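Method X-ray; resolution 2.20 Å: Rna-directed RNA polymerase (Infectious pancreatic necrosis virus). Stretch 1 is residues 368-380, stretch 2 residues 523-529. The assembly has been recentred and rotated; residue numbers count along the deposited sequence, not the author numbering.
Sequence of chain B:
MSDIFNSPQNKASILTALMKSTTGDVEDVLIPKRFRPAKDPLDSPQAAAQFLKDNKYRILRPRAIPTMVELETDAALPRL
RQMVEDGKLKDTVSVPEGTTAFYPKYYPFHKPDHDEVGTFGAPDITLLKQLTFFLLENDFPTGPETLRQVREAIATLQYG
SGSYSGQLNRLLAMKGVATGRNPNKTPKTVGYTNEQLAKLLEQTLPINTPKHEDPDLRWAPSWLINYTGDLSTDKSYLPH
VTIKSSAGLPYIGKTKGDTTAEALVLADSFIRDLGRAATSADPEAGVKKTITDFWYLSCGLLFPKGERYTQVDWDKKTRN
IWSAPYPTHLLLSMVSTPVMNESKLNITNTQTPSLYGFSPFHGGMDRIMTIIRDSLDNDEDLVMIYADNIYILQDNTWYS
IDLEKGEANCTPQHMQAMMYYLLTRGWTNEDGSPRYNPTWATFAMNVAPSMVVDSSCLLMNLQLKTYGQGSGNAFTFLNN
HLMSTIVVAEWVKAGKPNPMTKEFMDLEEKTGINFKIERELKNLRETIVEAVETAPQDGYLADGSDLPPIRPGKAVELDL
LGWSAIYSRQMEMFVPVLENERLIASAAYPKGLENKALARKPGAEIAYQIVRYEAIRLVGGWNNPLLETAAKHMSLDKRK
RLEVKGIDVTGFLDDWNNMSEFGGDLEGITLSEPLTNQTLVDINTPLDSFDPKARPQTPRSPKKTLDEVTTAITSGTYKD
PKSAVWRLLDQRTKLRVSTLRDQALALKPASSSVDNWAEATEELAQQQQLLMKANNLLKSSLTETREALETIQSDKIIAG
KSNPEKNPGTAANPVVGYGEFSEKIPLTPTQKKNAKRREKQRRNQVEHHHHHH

Stretch 1 (368-380) IMTIIRDSLDNDE
Stretch 2 523-529: NLRETIV

The carbonyl at the C-terminal end of one helix is taken up by an arginine from the other: Arg 525 NH2 donates to Leu 376 O at 2.7 Å, with an N-H...O angle of 148°. Leu 376 lies in the last turn of helix 368-377; Asp 379, the first residue to leave helical phi/psi, has positive phi (50/47) in a Schellman motif, with Glu 380 N bonded to Ser 375 O at 2.8 Å and a weak bond from Asp 379 N to Leu 376 O at 3.4 Å. The same turn brings Asp 379 (chi1 t, -156°) within reach, so that its OD1 forms a salt bridge with Arg 525 NH2 at 3.2 Å, near the guanidinium plane, while Leu 376 CD2 lies over one face. Arg 525 starts sideways and extends to the carbonyl through chi1 -93°, chi2 t, chi3 t and chi4 99°.

Helix 524-529 crosses helix 368-377 at -131°, with an axial approach of 11.0 Å. The nearest CA atoms belong to Leu 376 and Arg 525, 6.9 Å apart.

Ile 528 (m, t) points toward the first helix as a knob among Met 369, Ile 372, Arg 373 and Leu 376. Its CD1 lies 3.7 Å from Leu 376 CD1 and 3.9 Å from Ile 372 CG2; its CG1 lies 3.8 Å from Met 369 CE, the flexible m, m, m methionine bringing its end nearer from a sideways start. Arg 373 contributes aliphatic carbon, CD being 4.0 Å from Ile 528 CG2, while its NE bonds weakly to Met 369 O at 3.2 Å. Leu 524 (t, p) extends the apolar patch: CG is 4.0 Å from Leu 376 CD1, and CD2 is 4.1 Å from Ile 372 CG2. Leu 376, Leu 524, Ile 372 and Ile 528 are buried, which suits their hydrocarbon side chains; the contact covers 386 Å² in total.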

# COMPACT_ATOMS: atom_id res chain seq x y z
N ILE B 368 8.58 -12.62 -16.54
CA ILE B 368 8.02 -11.40 -17.14
C ILE B 368 8.57 -11.22 -18.57
O ILE B 368 7.80 -11.01 -19.50
CB ILE B 368 8.31 -10.15 -16.25
CG1 ILE B 368 7.51 -10.19 -14.93
CG2 ILE B 368 8.14 -8.81 -17.02
CD1 ILE B 368 6.05 -9.98 -15.03
N MET B 369 9.92 -11.35 -18.73
CA MET B 369 10.57 -11.21 -20.05
C MET B 369 10.10 -12.28 -21.04
O MET B 369 9.92 -11.96 -22.21
CB MET B 369 12.09 -11.20 -19.92
CG MET B 369 12.61 -9.95 -19.22
SD MET B 369 12.18 -8.35 -20.02
CE MET B 369 13.00 -8.53 -21.61
N THR B 370 9.81 -13.52 -20.56
CA THR B 370 9.25 -14.59 -21.39
C THR B 370 7.85 -14.17 -21.87
O THR B 370 7.55 -14.29 -23.05
CB THR B 370 9.24 -15.93 -20.61
OG1 THR B 370 10.59 -16.29 -20.32
CG2 THR B 370 8.60 -17.08 -21.40
N ILE B 371 7.01 -13.65 -20.96
CA ILE B 371 5.65 -13.19 -21.27
C ILE B 371 5.73 -12.05 -22.30
O ILE B 371 5.02 -12.10 -23.30
CB ILE B 371 4.84 -12.81 -19.99
CG1 ILE B 371 4.47 -14.08 -19.18
CG2 ILE B 371 3.57 -12.02 -20.35
CD1 ILE B 371 4.35 -13.85 -17.67
N ILE B 372 6.65 -11.07 -22.10
CA ILE B 372 6.86 -9.94 -23.01
C ILE B 372 7.32 -10.43 -24.40
O ILE B 372 6.74 -10.01 -25.41
CB ILE B 372 7.83 -8.88 -22.41
CG1 ILE B 372 7.15 -8.10 -21.25
CG2 ILE B 372 8.40 -7.92 -23.49
CD1 ILE B 372 8.12 -7.20 -20.40
N ARG B 373 8.33 -11.31 -24.45
CA ARG B 373 8.90 -11.83 -25.70
C ARG B 373 7.86 -12.62 -26.50
O ARG B 373 7.77 -12.42 -27.71
CB ARG B 373 10.16 -12.68 -25.44
CG ARG B 373 11.40 -11.81 -25.13
CD ARG B 373 12.64 -12.64 -24.85
NE ARG B 373 12.67 -13.12 -23.46
CZ ARG B 373 13.57 -13.96 -22.96
NH1 ARG B 373 14.53 -14.47 -23.73
NH2 ARG B 373 13.50 -14.32 -21.68
N ASP B 374 7.04 -13.46 -25.83
CA ASP B 374 5.99 -14.23 -26.49
C ASP B 374 4.93 -13.28 -27.08
O ASP B 374 4.48 -13.51 -28.20
CB ASP B 374 5.34 -15.27 -25.52
CG ASP B 374 6.25 -16.42 -25.10
OD1 ASP B 374 7.44 -16.44 -25.52
OD2 ASP B 374 5.78 -17.30 -24.33
N SER B 375 4.60 -12.20 -26.36
CA SER B 375 3.64 -11.20 -26.83
C SER B 375 4.14 -10.55 -28.12
O SER B 375 3.38 -10.48 -29.10
CB SER B 375 3.38 -10.14 -25.77
OG SER B 375 2.50 -10.65 -24.79
N LEU B 376 5.41 -10.11 -28.13
CA LEU B 376 6.04 -9.47 -29.28
C LEU B 376 6.11 -10.42 -30.50
O LEU B 376 5.84 -9.97 -31.62
CB LEU B 376 7.44 -8.94 -28.94
CG LEU B 376 7.49 -7.74 -27.96
CD1 LEU B 376 8.88 -7.58 -27.40
CD2 LEU B 376 7.00 -6.41 -28.62
N ASP B 377 6.43 -11.72 -30.27
CA ASP B 377 6.50 -12.73 -31.34
C ASP B 377 5.13 -13.01 -31.94
O ASP B 377 5.03 -13.28 -33.14
CB ASP B 377 7.13 -14.05 -30.84
CG ASP B 377 8.56 -13.97 -30.31
OD1 ASP B 377 9.18 -12.88 -30.43
OD2 ASP B 377 9.04 -14.98 -29.75
N ASN B 378 4.07 -12.98 -31.10
CA ASN B 378 2.70 -13.28 -31.52
C ASN B 378 1.91 -11.99 -31.87
O ASN B 378 0.73 -12.06 -32.19
CB ASN B 378 1.99 -14.07 -30.43
CG ASN B 378 2.53 -15.47 -30.27
OD1 ASN B 378 2.57 -16.27 -31.22
ND2 ASN B 378 2.94 -15.82 -29.05
N ASP B 379 2.60 -10.83 -31.85
CA ASP B 379 2.06 -9.49 -32.12
C ASP B 379 0.76 -9.24 -31.28
O ASP B 379 -0.27 -8.78 -31.79
CB ASP B 379 1.85 -9.26 -33.63
CG ASP B 379 1.85 -7.80 -34.03
OD1 ASP B 379 2.88 -7.10 -33.76
OD2 ASP B 379 0.84 -7.34 -34.60
N GLU B 380 0.85 -9.57 -29.97
CA GLU B 380 -0.22 -9.42 -28.98
C GLU B 380 0.09 -8.26 -28.04
O GLU B 380 1.25 -8.09 -27.63
CB GLU B 380 -0.41 -10.71 -28.16
CG GLU B 380 -0.89 -11.92 -28.94
CD GLU B 380 -0.76 -13.25 -28.22
OE1 GLU B 380 -0.19 -13.28 -27.11
OE2 GLU B 380 -1.21 -14.27 -28.79
N ASN B 523 11.03 0.82 -29.66
CA ASN B 523 11.73 -0.25 -30.37
C ASN B 523 12.09 -1.35 -29.38
O ASN B 523 13.26 -1.67 -29.16
CB ASN B 523 13.00 0.30 -31.11
CG ASN B 523 12.75 1.52 -31.98
OD1 ASN B 523 11.98 1.48 -32.94
ND2 ASN B 523 13.40 2.62 -31.65
N LEU B 524 11.05 -1.88 -28.71
CA LEU B 524 11.16 -2.88 -27.64
C LEU B 524 11.80 -4.17 -28.13
O LEU B 524 12.72 -4.63 -27.48
CB LEU B 524 9.79 -3.14 -26.99
CG LEU B 524 9.78 -4.03 -25.73
CD1 LEU B 524 10.79 -3.54 -24.66
CD2 LEU B 524 8.37 -4.17 -25.16
N ARG B 525 11.34 -4.74 -29.27
CA ARG B 525 11.91 -5.97 -29.86
C ARG B 525 13.43 -5.87 -30.02
O ARG B 525 14.16 -6.78 -29.63
CB ARG B 525 11.31 -6.22 -31.26
CG ARG B 525 10.11 -7.13 -31.30
CD ARG B 525 9.56 -7.22 -32.72
NE ARG B 525 8.19 -7.73 -32.73
CZ ARG B 525 7.11 -6.96 -32.82
NH1 ARG B 525 7.23 -5.65 -32.96
NH2 ARG B 525 5.90 -7.50 -32.78
N GLU B 526 13.89 -4.77 -30.63
CA GLU B 526 15.27 -4.43 -30.94
C GLU B 526 16.07 -4.26 -29.66
O GLU B 526 17.14 -4.83 -29.58
CB GLU B 526 15.35 -3.14 -31.81
CG GLU B 526 14.57 -3.17 -33.13
CD GLU B 526 13.06 -2.96 -33.11
OE1 GLU B 526 12.49 -2.83 -32.01
OE2 GLU B 526 12.45 -3.01 -34.20
N THR B 527 15.54 -3.52 -28.65
CA THR B 527 16.15 -3.29 -27.31
C THR B 527 16.42 -4.61 -26.59
O THR B 527 17.48 -4.74 -26.00
CB THR B 527 15.24 -2.37 -26.45
OG1 THR B 527 14.96 -1.19 -27.18
CG2 THR B 527 15.87 -1.98 -25.08
N ILE B 528 15.46 -5.60 -26.64
CA ILE B 528 15.62 -6.92 -26.01
C ILE B 528 16.74 -7.69 -26.73
O ILE B 528 17.60 -8.27 -26.06
CB ILE B 528 14.27 -7.71 -25.95
CG1 ILE B 528 13.26 -6.93 -25.07
CG2 ILE B 528 14.46 -9.14 -25.41
CD1 ILE B 528 11.84 -7.38 -25.17
N VAL B 529 16.78 -7.63 -28.08
CA VAL B 529 17.82 -8.28 -28.90
C VAL B 529 19.20 -7.66 -28.53
O VAL B 529 20.17 -8.40 -28.33
CB VAL B 529 17.50 -8.17 -30.42
CG1 VAL B 529 18.70 -8.58 -31.29
CG2 VAL B 529 16.27 -8.99 -30.79